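PDB 6JIF: branched-chain-amino-acid aminotransferase, which catalyses the reversible, pyridoxal-phosphate-dependent transfer of amino groups between branched-chain amino acids and 2-oxo acids. Local coordinates for residues Y73-C77 and S106-M112; N99-Q104 and V115-F120; C124-V128 and L144-P148. All blocks are in the same frame, centred on the assembly; numbering follows the deposited sequence.

Contact 1 (Y73-C77 and S106-M112)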
ATOM      1  N   TYR B  73       2.672  -6.303   4.266  1.00 16.47           N
ATOM      2  CA  TYR B  73       3.597  -5.529   3.437  1.00 14.66           C
ATOM      3  C   TYR B  73       2.965  -5.146   2.104  1.00 18.63           C
ATOM      4  O   TYR B  73       3.686  -4.893   1.120  1.00 15.41           O
ATOM      5  CB  TYR B  73       4.895  -6.325   3.234  1.00 15.38           C
ATOM      6  CG  TYR B  73       5.530  -6.715   4.528  1.00 15.65           C
ATOM      7  CD1 TYR B  73       6.087  -5.759   5.390  1.00 20.80           C
ATOM      8  CD2 TYR B  73       5.620  -8.049   4.891  1.00 21.07           C
ATOM      9  CE1 TYR B  73       6.712  -6.144   6.561  1.00 20.39           C
ATOM     10  CE2 TYR B  73       6.209  -8.441   6.103  1.00 18.02           C
ATOM     11  CZ  TYR B  73       6.772  -7.508   6.904  1.00 21.15           C
ATOM     12  OH  TYR B  73       7.370  -7.888   8.082  1.00 23.38           O
ATOM     13  N   GLY B  74       1.627  -5.072   2.054  1.00 14.47           N
ATOM     14  CA  GLY B  74       1.013  -4.510   0.868  1.00 13.45           C
ATOM     15  C   GLY B  74       1.210  -5.298  -0.394  1.00 18.31           C
ATOM     16  O   GLY B  74       1.073  -4.724  -1.468  1.00 16.46           O
ATOM     17  N   GLN B  75       1.515  -6.616  -0.304  1.00 14.57           N
ATOM     18  CA  GLN B  75       1.847  -7.349  -1.536  1.00 15.40           C
ATOM     19  C   GLN B  75       0.546  -7.851  -2.164  1.00 15.17           C
ATOM     20  O   GLN B  75       0.111  -8.985  -1.935  1.00 14.55           O
ATOM     21  CB  GLN B  75       2.819  -8.491  -1.255  1.00 14.30           C
ATOM     22  CG  GLN B  75       3.442  -8.869  -2.513  1.00 19.99           C
ATOM     23  CD  GLN B  75       4.474  -9.977  -2.372  1.00 21.63           C
ATOM     24  OE1 GLN B  75       4.434 -10.783  -1.437  1.00 17.57           O
ATOM     25  NE2 GLN B  75       5.398 -10.019  -3.313  1.00 14.48           N
ATOM     26  N   GLN B  76      -0.060  -6.994  -2.976  1.00 13.56           N
ATOM     27  CA  GLN B  76      -1.411  -7.205  -3.483  1.00 12.21           C
ATOM     28  C   GLN B  76      -1.588  -6.350  -4.723  1.00 13.46           C
ATOM     29  O   GLN B  76      -1.060  -5.228  -4.795  1.00 18.19           O
ATOM     30  CB  GLN B  76      -2.478  -6.776  -2.439  1.00 12.89           C
ATOM     31  CG  GLN B  76      -2.392  -5.333  -2.040  1.00 13.74           C
ATOM     32  CD  GLN B  76      -3.275  -5.035  -0.847  1.00 15.37           C
ATOM     33  OE1 GLN B  76      -4.200  -4.221  -0.937  1.00 14.53           O
ATOM     34  NE2 GLN B  76      -3.035  -5.695   0.262  1.00 14.31           N
ATOM     35  N   CYS B  77      -2.388  -6.856  -5.650  1.00 14.20           N
ATOM     36  CA  CYS B  77      -2.774  -6.086  -6.834  1.00 15.58           C
ATOM     37  C   CYS B  77      -4.132  -6.568  -7.319  1.00 16.44           C
ATOM     38  O   CYS B  77      -4.560  -7.696  -7.007  1.00 14.43           O
ATOM     39  CB  CYS B  77      -1.744  -6.164  -7.963  1.00 16.75           C
ATOM     40  SG  CYS B  77      -1.647  -7.757  -8.826  1.00 21.46           S
ATOM     41  N   SER B 106       1.711  -5.117 -12.763  1.00 15.98           N
ATOM     42  CA  SER B 106       1.591  -4.846 -11.315  1.00 16.72           C
ATOM     43  C   SER B 106       2.251  -5.967 -10.485  1.00 17.72           C
ATOM     44  O   SER B 106       2.964  -5.729  -9.489  1.00 15.77           O
ATOM     45  CB  SER B 106       0.115  -4.720 -10.915  1.00 14.91           C
ATOM     46  OG  SER B 106      -0.546  -3.742 -11.734  1.00 15.77           O
ATOM     47  N   CYS B 107       2.035  -7.210 -10.912  1.00 13.61           N
ATOM     48  CA  CYS B 107       2.695  -8.343 -10.276  1.00 12.69           C
ATOM     49  C   CYS B 107       4.197  -8.169 -10.335  1.00 17.07           C
ATOM     50  O   CYS B 107       4.880  -8.338  -9.329  1.00 17.91           O
ATOM     51  CB  CYS B 107       2.295  -9.653 -10.994  1.00 15.25           C
ATOM     52  SG  CYS B 107       0.659 -10.265 -10.500  1.00 19.74           S
ATOM     53  N   ALA B 108       4.731  -7.787 -11.502  1.00 16.83           N
ATOM     54  CA  ALA B 108       6.187  -7.689 -11.597  1.00 17.61           C
ATOM     55  C   ALA B 108       6.714  -6.617 -10.680  1.00 19.68           C
ATOM     56  O   ALA B 108       7.755  -6.801 -10.042  1.00 15.12           O
ATOM     57  CB  ALA B 108       6.634  -7.400 -13.018  1.00 17.67           C
ATOM     58  N   ARG B 109       5.986  -5.503 -10.578  1.00 17.39           N
ATOM     59  CA  ARG B 109       6.462  -4.415  -9.740  1.00 14.90           C
ATOM     60  C   ARG B 109       6.516  -4.819  -8.270  1.00 13.56           C
ATOM     61  O   ARG B 109       7.330  -4.270  -7.502  1.00 14.62           O
ATOM     62  CB  ARG B 109       5.548  -3.206  -9.960  1.00 13.48           C
ATOM     63  CG  ARG B 109       5.859  -1.947  -9.159  1.00 19.85           C
ATOM     64  CD  ARG B 109       7.344  -1.563  -9.214  1.00 22.12           C
ATOM     65  NE  ARG B 109       7.641  -0.142  -9.021  1.00 17.66           N
ATOM     66  CZ  ARG B 109       8.022   0.373  -7.865  1.00 23.78           C
ATOM     67  NH1 ARG B 109       8.130  -0.390  -6.766  1.00 25.95           N
ATOM     68  NH2 ARG B 109       8.325   1.677  -7.825  1.00 21.93           N
ATOM     69  N   LEU B 110       5.635  -5.730  -7.844  1.00 13.21           N
ATOM     70  CA  LEU B 110       5.622  -6.183  -6.453  1.00 13.19           C
ATOM     71  C   LEU B 110       6.330  -7.543  -6.244  1.00 13.57           C
ATOM     72  O   LEU B 110       6.176  -8.163  -5.180  1.00 16.56           O
ATOM     73  CB  LEU B 110       4.168  -6.269  -5.939  1.00 12.75           C
ATOM     74  CG  LEU B 110       3.421  -4.929  -5.938  1.00 13.86           C
ATOM     75  CD1 LEU B 110       2.105  -5.058  -5.203  1.00 18.58           C
ATOM     76  CD2 LEU B 110       4.281  -3.727  -5.360  1.00 15.75           C
ATOM     77  N   LEU B 111       7.064  -8.018  -7.239  1.00 13.95           N
ATOM     78  CA  LEU B 111       7.752  -9.307  -7.183  1.00 20.91           C
ATOM     79  C   LEU B 111       6.795 -10.516  -7.016  1.00 19.68           C
ATOM     80  O   LEU B 111       7.163 -11.530  -6.423  1.00 22.06           O
ATOM     81  CB  LEU B 111       8.819  -9.312  -6.085  1.00 15.52           C
ATOM     82  CG  LEU B 111       9.794  -8.167  -6.157  1.00 19.60           C
ATOM     83  CD1 LEU B 111      10.864  -8.406  -5.121  1.00 17.86           C
ATOM     84  CD2 LEU B 111      10.394  -7.960  -7.553  1.00 17.12           C
ATOM     85  N   MET B 112       5.592 -10.450  -7.541  1.00 16.20           N
ATOM     86  CA  MET B 112       4.649 -11.581  -7.554  1.00 15.78           C
ATOM     87  C   MET B 112       4.637 -12.314  -8.888  1.00 21.02           C
ATOM     88  O   MET B 112       4.888 -11.717  -9.943  1.00 17.91           O
ATOM     89  CB  MET B 112       3.228 -11.077  -7.258  1.00 18.09           C
ATOM     90  CG  MET B 112       3.166 -10.293  -5.973  1.00 16.93           C
ATOM     91  SD  MET B 112       1.422 -10.078  -5.367  1.00 23.89           S
ATOM     92  CE  MET B 112       0.738  -9.044  -6.606  1.00 23.70           C
TER

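Contact 2 (N99-Q104 and V115-F120). With PLP (pyridoxal-5'-phosphate), chain D.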
ATOM      1  N   ASN B  99      -6.478  -6.090 -19.246  1.00 12.98           N
ATOM      2  CA  ASN B  99      -6.353  -6.340 -17.825  1.00 13.44           C
ATOM      3  C   ASN B  99      -5.225  -7.312 -17.542  1.00 15.40           C
ATOM      4  O   ASN B  99      -4.470  -7.132 -16.585  1.00 14.68           O
ATOM      5  CB  ASN B  99      -7.646  -6.925 -17.284  1.00 13.95           C
ATOM      6  CG  ASN B  99      -8.766  -5.946 -17.434  1.00 19.90           C
ATOM      7  OD1 ASN B  99      -9.478  -5.989 -18.433  1.00 20.20           O
ATOM      8  ND2 ASN B  99      -8.861  -4.990 -16.515  1.00 18.46           N
ATOM      9  N   ALA B 100      -5.140  -8.376 -18.337  1.00 16.15           N
ATOM     10  CA  ALA B 100      -4.062  -9.351 -18.141  1.00 18.52           C
ATOM     11  C   ALA B 100      -2.700  -8.684 -18.246  1.00 21.03           C
ATOM     12  O   ALA B 100      -1.829  -8.917 -17.408  1.00 16.33           O
ATOM     13  CB  ALA B 100      -4.138 -10.497 -19.145  1.00 14.13           C
ATOM     14  N   LEU B 101      -2.508  -7.840 -19.262  1.00 13.53           N
ATOM     15  CA  LEU B 101      -1.210  -7.185 -19.443  1.00 13.84           C
ATOM     16  C   LEU B 101      -0.888  -6.288 -18.248  1.00 16.11           C
ATOM     17  O   LEU B 101       0.228  -6.289 -17.702  1.00 16.66           O
ATOM     18  CB  LEU B 101      -1.204  -6.366 -20.749  1.00 14.37           C
ATOM     19  CG  LEU B 101      -1.192  -7.222 -22.034  1.00 26.87           C
ATOM     20  CD1 LEU B 101      -1.682  -6.476 -23.328  1.00 25.92           C
ATOM     21  CD2 LEU B 101       0.197  -7.858 -22.295  1.00 22.08           C
ATOM     22  N   ARG B 102      -1.875  -5.497 -17.826  1.00 14.86           N
ATOM     23  CA  ARG B 102      -1.613  -4.599 -16.720  1.00 13.46           C
ATOM     24  C   ARG B 102      -1.331  -5.370 -15.446  1.00 16.24           C
ATOM     25  O   ARG B 102      -0.490  -4.961 -14.642  1.00 16.49           O
ATOM     26  CB  ARG B 102      -2.771  -3.616 -16.499  1.00 13.51           C
ATOM     27  CG  ARG B 102      -2.378  -2.556 -15.445  1.00 14.14           C
ATOM     28  CD  ARG B 102      -3.441  -1.383 -15.489  1.00 12.79           C
ATOM     29  NE  ARG B 102      -4.772  -1.914 -15.130  1.00 13.57           N
ATOM     30  CZ  ARG B 102      -5.922  -1.267 -15.320  1.00 17.98           C
ATOM     31  NH1 ARG B 102      -5.889  -0.087 -15.887  1.00 19.47           N
ATOM     32  NH2 ARG B 102      -7.083  -1.802 -14.924  1.00 15.91           N
ATOM     33  N   MET B 103      -2.045  -6.463 -15.215  1.00 13.56           N
ATOM     34  CA  MET B 103      -1.779  -7.181 -13.990  1.00 16.52           C
ATOM     35  C   MET B 103      -0.404  -7.831 -14.037  1.00 18.21           C
ATOM     36  O   MET B 103       0.235  -7.972 -13.001  1.00 15.42           O
ATOM     37  CB  MET B 103      -2.870  -8.214 -13.715  1.00 13.98           C
ATOM     38  CG  MET B 103      -3.019  -8.496 -12.208  1.00 16.54           C
ATOM     39  SD  MET B 103      -4.323  -9.678 -11.775  1.00 19.83           S
ATOM     40  CE  MET B 103      -3.459 -11.147 -12.364  1.00 15.89           C
ATOM     41  N   GLN B 104       0.042  -8.268 -15.218  1.00 18.68           N
ATOM     42  CA  GLN B 104       1.417  -8.760 -15.310  1.00 13.34           C
ATOM     43  C   GLN B 104       2.398  -7.682 -14.865  1.00 21.13           C
ATOM     44  O   GLN B 104       3.353  -7.962 -14.126  1.00 14.61           O
ATOM     45  CB  GLN B 104       1.704  -9.249 -16.732  1.00 18.13           C
ATOM     46  CG  GLN B 104       0.868 -10.485 -17.117  1.00 15.92           C
ATOM     47  CD  GLN B 104       0.616 -10.678 -18.596  1.00 19.91           C
ATOM     48  OE1 GLN B 104       1.149  -9.949 -19.463  1.00 18.66           O
ATOM     49  NE2 GLN B 104      -0.196 -11.688 -18.908  1.00 18.96           N
ATOM     50  N   VAL B 115       0.366 -14.062 -14.047  1.00 16.55           N
ATOM     51  CA  VAL B 115      -0.632 -14.928 -14.663  1.00 19.63           C
ATOM     52  C   VAL B 115      -0.576 -14.638 -16.153  1.00 19.54           C
ATOM     53  O   VAL B 115      -0.806 -13.494 -16.560  1.00 18.05           O
ATOM     54  CB  VAL B 115      -2.030 -14.663 -14.092  1.00 21.54           C
ATOM     55  CG1 VAL B 115      -3.096 -15.613 -14.729  1.00 20.38           C
ATOM     56  CG2 VAL B 115      -2.001 -14.821 -12.592  1.00 18.68           C
ATOM     57  N   ASP B 116      -0.247 -15.665 -16.957  1.00 21.81           N
ATOM     58  CA  ASP B 116      -0.148 -15.448 -18.396  1.00 17.02           C
ATOM     59  C   ASP B 116      -1.532 -15.146 -18.981  1.00 16.47           C
ATOM     60  O   ASP B 116      -2.577 -15.439 -18.401  1.00 19.97           O
ATOM     61  CB  ASP B 116       0.511 -16.639 -19.105  1.00 24.30           C
ATOM     62  CG  ASP B 116      -0.281 -17.917 -18.980  1.00 39.42           C
ATOM     63  OD1 ASP B 116      -1.241 -18.153 -19.781  1.00 39.92           O
ATOM     64  OD2 ASP B 116       0.086 -18.717 -18.089  1.00 51.27           O
ATOM     65  N   THR B 117      -1.508 -14.505 -20.140  1.00 15.98           N
ATOM     66  CA  THR B 117      -2.717 -13.898 -20.682  1.00 18.92           C
ATOM     67  C   THR B 117      -3.802 -14.929 -20.989  1.00 18.20           C
ATOM     68  O   THR B 117      -4.980 -14.703 -20.695  1.00 18.52           O
ATOM     69  CB  THR B 117      -2.344 -13.109 -21.935  1.00 20.17           C
ATOM     70  OG1 THR B 117      -1.513 -12.028 -21.549  1.00 24.57           O
ATOM     71  CG2 THR B 117      -3.637 -12.575 -22.643  1.00 26.62           C
ATOM     72  N   GLU B 118      -3.435 -16.088 -21.544  1.00 19.51           N
ATOM     73  CA  GLU B 118      -4.503 -17.031 -21.901  1.00 23.42           C
ATOM     74  C   GLU B 118      -5.104 -17.659 -20.650  1.00 23.00           C
ATOM     75  O   GLU B 118      -6.321 -17.770 -20.551  1.00 24.57           O
ATOM     76  CB  GLU B 118      -4.015 -18.097 -22.894  1.00 38.38           C
ATOM     77  CG  GLU B 118      -3.808 -17.516 -24.319  1.00 54.25           C
ATOM     78  CD  GLU B 118      -5.019 -16.657 -24.820  1.00 67.29           C
ATOM     79  OE1 GLU B 118      -6.159 -17.183 -24.946  1.00 70.16           O
ATOM     80  OE2 GLU B 118      -4.834 -15.438 -25.077  1.00 69.15           O
ATOM     81  N   GLN B 119      -4.271 -17.957 -19.637  1.00 23.70           N
ATOM     82  CA  GLN B 119      -4.774 -18.397 -18.332  1.00 23.90           C
ATOM     83  C   GLN B 119      -5.722 -17.358 -17.722  1.00 20.59           C
ATOM     84  O   GLN B 119      -6.822 -17.686 -17.229  1.00 22.07           O
ATOM     85  CB  GLN B 119      -3.578 -18.682 -17.418  1.00 31.37           C
ATOM     86  CG  GLN B 119      -3.835 -19.086 -15.941  1.00 43.89           C
ATOM     87  CD  GLN B 119      -2.509 -19.297 -15.089  1.00 50.48           C
ATOM     88  OE1 GLN B 119      -1.372 -19.087 -15.579  1.00 47.93           O
ATOM     89  NE2 GLN B 119      -2.678 -19.721 -13.824  1.00 45.66           N
ATOM     90  N   PHE B 120      -5.296 -16.087 -17.747  1.00 16.71           N
ATOM     91  CA  PHE B 120      -6.089 -15.012 -17.172  1.00 15.38           C
ATOM     92  C   PHE B 120      -7.449 -14.925 -17.844  1.00 16.73           C
ATOM     93  O   PHE B 120      -8.487 -14.923 -17.167  1.00 16.86           O
ATOM     94  CB  PHE B 120      -5.299 -13.696 -17.289  1.00 19.14           C
ATOM     95  CG  PHE B 120      -5.984 -12.487 -16.667  1.00 16.28           C
ATOM     96  CD1 PHE B 120      -6.949 -11.763 -17.400  1.00 13.20           C
ATOM     97  CD2 PHE B 120      -5.682 -12.075 -15.391  1.00 15.31           C
ATOM     98  CE1 PHE B 120      -7.568 -10.636 -16.861  1.00 16.92           C
ATOM     99  CE2 PHE B 120      -6.296 -10.971 -14.835  1.00 16.82           C
ATOM    100  CZ  PHE B 120      -7.223 -10.241 -15.555  1.00 19.04           C
TER
HETATM  101  N1  PLP D 401      -6.854   5.880 -12.257  1.00 18.12           N
HETATM  102  C2  PLP D 401      -6.554   5.166 -11.136  1.00 21.86           C
HETATM  103  C2A PLP D 401      -5.731   5.858 -10.096  1.00 21.89           C
HETATM  104  C3  PLP D 401      -6.951   3.834 -11.012  1.00 26.89           C
HETATM  105  O3  PLP D 401      -6.588   3.120  -9.900  1.00 27.39           O
HETATM  106  C4  PLP D 401      -7.720   3.232 -12.041  1.00 26.24           C
HETATM  107  C4A PLP D 401      -8.003   1.741 -12.045  1.00 21.50           C
HETATM  108  C5  PLP D 401      -8.021   4.026 -13.165  1.00 21.81           C
HETATM  109  C6  PLP D 401      -7.570   5.309 -13.248  1.00 23.87           C
HETATM  110  C5A PLP D 401      -8.880   3.583 -14.308  1.00 22.42           C
HETATM  111  O4P PLP D 401      -8.409   2.415 -14.865  1.00 20.87           O
HETATM  112  P   PLP D 401      -9.396   1.556 -15.777  1.00 18.33           P
HETATM  113  O1P PLP D 401      -9.952   2.422 -16.881  1.00 17.61           O
HETATM  114  O2P PLP D 401      -8.446   0.492 -16.345  1.00 15.20           O
HETATM  115  O3P PLP D 401     -10.552   0.979 -14.964  1.00 20.47           O
HETATM  116  O   HOH W   1      -2.092 -11.145 -15.599  1.00 18.16           O

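Contact 3 (C124-V128 and L144-P148)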
ATOM      1  N   CYS B 124     -11.318 -15.684 -16.387  1.00 16.99           N
ATOM      2  CA  CYS B 124     -12.390 -14.688 -16.390  1.00 18.48           C
ATOM      3  C   CYS B 124     -13.625 -15.234 -17.065  1.00 20.49           C
ATOM      4  O   CYS B 124     -14.748 -15.067 -16.552  1.00 20.52           O
ATOM      5  CB  CYS B 124     -11.949 -13.413 -17.092  1.00 18.25           C
ATOM      6  SG  CYS B 124     -10.690 -12.426 -16.238  1.00 21.55           S
ATOM      7  N   LYS B 125     -13.440 -15.885 -18.225  1.00 22.01           N
ATOM      8  CA  LYS B 125     -14.568 -16.464 -18.957  1.00 19.13           C
ATOM      9  C   LYS B 125     -15.277 -17.533 -18.136  1.00 22.60           C
ATOM     10  O   LYS B 125     -16.507 -17.582 -18.107  1.00 17.14           O
ATOM     11  CB  LYS B 125     -14.110 -17.046 -20.302  1.00 21.36           C
ATOM     12  CG  LYS B 125     -13.652 -15.995 -21.302  1.00 18.16           C
ATOM     13  CD  LYS B 125     -13.169 -16.619 -22.573  1.00 19.36           C
ATOM     14  CE  LYS B 125     -14.326 -17.056 -23.451  1.00 21.05           C
ATOM     15  NZ  LYS B 125     -13.697 -17.787 -24.557  1.00 28.02           N
ATOM     16  N   ALA B 126     -14.524 -18.358 -17.415  1.00 18.65           N
ATOM     17  CA  ALA B 126     -15.153 -19.383 -16.584  1.00 17.70           C
ATOM     18  C   ALA B 126     -15.980 -18.754 -15.470  1.00 19.61           C
ATOM     19  O   ALA B 126     -17.064 -19.239 -15.156  1.00 19.18           O
ATOM     20  CB  ALA B 126     -14.078 -20.312 -15.994  1.00 20.41           C
ATOM     21  N   VAL B 127     -15.486 -17.660 -14.874  1.00 16.75           N
ATOM     22  CA  VAL B 127     -16.288 -16.974 -13.846  1.00 17.47           C
ATOM     23  C   VAL B 127     -17.580 -16.393 -14.433  1.00 21.09           C
ATOM     24  O   VAL B 127     -18.677 -16.519 -13.842  1.00 20.42           O
ATOM     25  CB  VAL B 127     -15.431 -15.893 -13.168  1.00 22.14           C
ATOM     26  CG1 VAL B 127     -16.299 -14.980 -12.274  1.00 27.37           C
ATOM     27  CG2 VAL B 127     -14.354 -16.547 -12.338  1.00 20.46           C
ATOM     28  N   VAL B 128     -17.489 -15.767 -15.618  1.00 18.01           N
ATOM     29  CA  VAL B 128     -18.714 -15.288 -16.256  1.00 20.37           C
ATOM     30  C   VAL B 128     -19.671 -16.465 -16.518  1.00 18.53           C
ATOM     31  O   VAL B 128     -20.873 -16.423 -16.180  1.00 18.57           O
ATOM     32  CB  VAL B 128     -18.384 -14.496 -17.539  1.00 19.67           C
ATOM     33  CG1 VAL B 128     -19.648 -13.937 -18.189  1.00 17.43           C
ATOM     34  CG2 VAL B 128     -17.531 -13.293 -17.203  1.00 22.61           C
ATOM     35  N   LEU B 144     -21.883  -7.242 -15.531  1.00 16.42           N
ATOM     36  CA  LEU B 144     -21.273  -8.112 -14.532  1.00 20.84           C
ATOM     37  C   LEU B 144     -19.809  -7.691 -14.340  1.00 25.17           C
ATOM     38  O   LEU B 144     -18.989  -7.784 -15.270  1.00 23.85           O
ATOM     39  CB  LEU B 144     -21.385  -9.573 -14.966  1.00 16.25           C
ATOM     40  CG  LEU B 144     -20.831 -10.549 -13.918  1.00 16.12           C
ATOM     41  CD1 LEU B 144     -21.812 -10.609 -12.724  1.00 18.16           C
ATOM     42  CD2 LEU B 144     -20.684 -11.933 -14.545  1.00 18.28           C
ATOM     43  N   TYR B 145     -19.472  -7.214 -13.155  1.00 17.22           N
ATOM     44  CA  TYR B 145     -18.123  -6.749 -12.892  1.00 20.86           C
ATOM     45  C   TYR B 145     -17.307  -7.903 -12.361  1.00 16.74           C
ATOM     46  O   TYR B 145     -17.787  -8.663 -11.521  1.00 19.42           O
ATOM     47  CB  TYR B 145     -18.156  -5.621 -11.877  1.00 17.49           C
ATOM     48  CG  TYR B 145     -16.826  -5.004 -11.514  1.00 18.91           C
ATOM     49  CD1 TYR B 145     -16.252  -4.033 -12.307  1.00 19.54           C
ATOM     50  CD2 TYR B 145     -16.187  -5.365 -10.345  1.00 22.00           C
ATOM     51  CE1 TYR B 145     -15.029  -3.443 -11.943  1.00 21.49           C
ATOM     52  CE2 TYR B 145     -14.982  -4.819  -9.981  1.00 20.93           C
ATOM     53  CZ  TYR B 145     -14.412  -3.853 -10.767  1.00 23.78           C
ATOM     54  OH  TYR B 145     -13.210  -3.271 -10.354  1.00 21.20           O
ATOM     55  N   LEU B 146     -16.100  -8.054 -12.893  1.00 13.69           N
ATOM     56  CA  LEU B 146     -15.140  -9.045 -12.437  1.00 14.78           C
ATOM     57  C   LEU B 146     -13.986  -8.333 -11.751  1.00 16.78           C
ATOM     58  O   LEU B 146     -13.436  -7.381 -12.322  1.00 13.66           O
ATOM     59  CB  LEU B 146     -14.587  -9.844 -13.608  1.00 15.43           C
ATOM     60  CG  LEU B 146     -15.349 -11.098 -13.996  1.00 22.78           C
ATOM     61  CD1 LEU B 146     -16.733 -10.679 -14.379  1.00 21.26           C
ATOM     62  CD2 LEU B 146     -14.598 -11.784 -15.207  1.00 19.22           C
ATOM     63  N   ARG B 147     -13.584  -8.865 -10.575  1.00 16.87           N
ATOM     64  CA  ARG B 147     -12.478  -8.418  -9.745  1.00 15.07           C
ATOM     65  C   ARG B 147     -11.433  -9.539  -9.617  1.00 17.21           C
ATOM     66  O   ARG B 147     -11.507 -10.376  -8.685  1.00 16.80           O
ATOM     67  CB  ARG B 147     -12.999  -7.969  -8.370  1.00 16.97           C
ATOM     68  CG  ARG B 147     -11.913  -7.639  -7.323  1.00 19.05           C
ATOM     69  CD  ARG B 147     -10.936  -6.585  -7.815  1.00 14.89           C
ATOM     70  NE  ARG B 147     -11.624  -5.316  -8.095  1.00 16.27           N
ATOM     71  CZ  ARG B 147     -11.773  -4.295  -7.232  1.00 19.81           C
ATOM     72  NH1 ARG B 147     -11.311  -4.355  -6.001  1.00 15.44           N
ATOM     73  NH2 ARG B 147     -12.419  -3.189  -7.609  1.00 19.78           N
ATOM     74  N   PRO B 148     -10.481  -9.633 -10.547  1.00 17.51           N
ATOM     75  CA  PRO B 148      -9.304 -10.493 -10.314  1.00 12.99           C
ATOM     76  C   PRO B 148      -8.333  -9.796  -9.385  1.00 14.00           C
ATOM     77  O   PRO B 148      -8.253  -8.570  -9.354  1.00 17.64           O
ATOM     78  CB  PRO B 148      -8.654 -10.664 -11.697  1.00 15.26           C
ATOM     79  CG  PRO B 148      -9.704 -10.109 -12.718  1.00 13.59           C
ATOM     80  CD  PRO B 148     -10.521  -9.091 -11.918  1.00 15.21           C
TER

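Contact 1 (Y73-C77 and S106-M112)
Gln75 and Leu110 bring the two backbones together, their CA atoms 6.3 Å apart, and Cys77 lies across from Ser106 at a similar CA-CA distance of 6.4 Å. A Schellman motif ends helix 96-109 here: Leu111, with positive phi, is its C-prime residue, and Met112 N returns to Cys107 O at 2.9 Å. Opposite it, Gln75 is the centre of an inverse gamma turn that leads into strand 76-85. The contact therefore joins a helix end to the start of a sheet strand.

The polar link is the Gln75 amide. NE2 gives a hydrogen to Leu110 O at 2.7 Å, with an N-H...O angle of 154°, and sits nearly along the C=O axis. The carbonyl oxygen lies close to the amide plane. Thr161 OG1 also bonds NE2, while OE1 is held by Thr69 OG1 and Ala162 N, so this buried amide is gripped at both ends and its rotation is fixed.

The Gln75 and Met112 side chains run antiparallel alongside each other, with Met112 CG 3.5 Å from Gln75 NE2. Met112 then bends at its last torsion (chi3 -67°), turning CE toward the strand. Leu110 CD1 packs against the backbone oxygen of Gln76. Gln76 turns its CB away from the helix, and its NE2 bonds Ala70 O of the second subunit. At the Cys77 end, Ser106 CB lies against Cys77 CB, and Ser106 OG bonds Lys204 N. Cys77 SG ends against both sulfur-bearing side chains on the helix side, 3.5 Å from Met112 CE and 3.8 Å from Cys107 SG.

Contact 2 (N99-Q104 and V115-F120)
Ala100 lies over the face of the Phe120 ring: its CA stands 3.8 Å off the Phe120 ring plane, centred on the ring, with CB 3.5 Å from Phe120 CD1. This is the tight half of the contact between consecutive helices 96-109 and 117-130. Phe120 reaches helix 96-109 with CG anti to the backbone N (chi1 -177°), and Met103 meets the ring's edge in a Met-aromatic contact: SD is 5.2 Å from the Phe120 ring centroid, and CE is 3.8 Å from Phe120 CE2. The same CE rests on Val115 CG2, closing the apolar patch.

Toward solvent, polar bonds replace the packing. Gln104 NE2 donates to Thr117 OG1 and to Val115 O, each at 3.0 Å, and both acceptors lie near the amide plane, so two partners fix that flat group. A water adds a second bond to Val115 O and bridges it to Ala100 O. Further out, exposed Asp116 N-caps helix 117-130, its OD1 accepting from Gln119 N.

Away from Phe120, Arg102 leaves helix 96-109 for the cofactor: NH1 bonds O2P of pyridoxal-5'-phosphate at 2.7 Å, and NH2 makes a weaker bond to the same oxygen. Glu79 salt-bridges Arg102 NH2 and also takes a hydrogen bond from Asn99 ND2. Together the phosphate, Glu79 and Pro265 O, a further acceptor of NH1, would hold the guanidinium with its edge toward the phosphate.

Contact 3 (C124-V128 and L144-P148)
The CB of Leu146 is directed from strand 143-153 toward helix 117-130, and the contacts begin at the next atom. CG, roughly anti to the carbonyl carbon (chi1 -89°, some 30° off the staggered value), comes to 4.4 Å from Val127 CG1. There the chain forks. CD1 turns to Val128 CG2 at 3.9 Å, the Val128 side chain lying roughly perpendicular to that of Leu146. CD2 reaches deeper, 3.6 Å from Cys124 CB and equally close to the backbone oxygen of Cys124, while still brushing Val128 CG2.

This is a helix laid on one face of an antiparallel sheet; as in other class IV (fold-type IV) aminotransferases, the sheet belongs to the small N-terminal domain. The axes of the two short segments approach to 9.9 Å, with 137° between their N-to-C directions, and no hydrogen bond spans them. Leu144 on the same face sends CD2 to Val128 CG1 at 4.3 Å, and at the far end Pro148 CG meets Cys124 SG. Met81 of neighbouring strand 76-85 packs beside Leu146 and Cys124.

Tyr145 and Arg147 project from the other face. Arg147 NH2 bonds Tyr145 OH at 2.9 Å, in the guanidinium plane, and Arg147 NH1 bonds Tyr73 OH of the second subunit.

Helix 96-109 serves contacts 1 and 2, and helix 117-130 serves contacts 2 and 3, so contact 2 sits between the others. Cys77 SG touches Met103 CG where contact 1 meets contact 2, and Phe120 CZ touches Pro148 CG where contact 2 meets contact 3. Contacts 1 and 3 do not touch, but both draw one segment from the same antiparallel sheet, from neighbouring strands 76-85 and 143-153, and both reach the second subunit. Contact 3 is wholly buried and apolar across its segments. Contact 1, also buried but farthest from the chain's centre, admits one amide bond. Contact 2 alone combines a buried aromatic core, a more open polar side with one bridging water and a cofactor-binding residue.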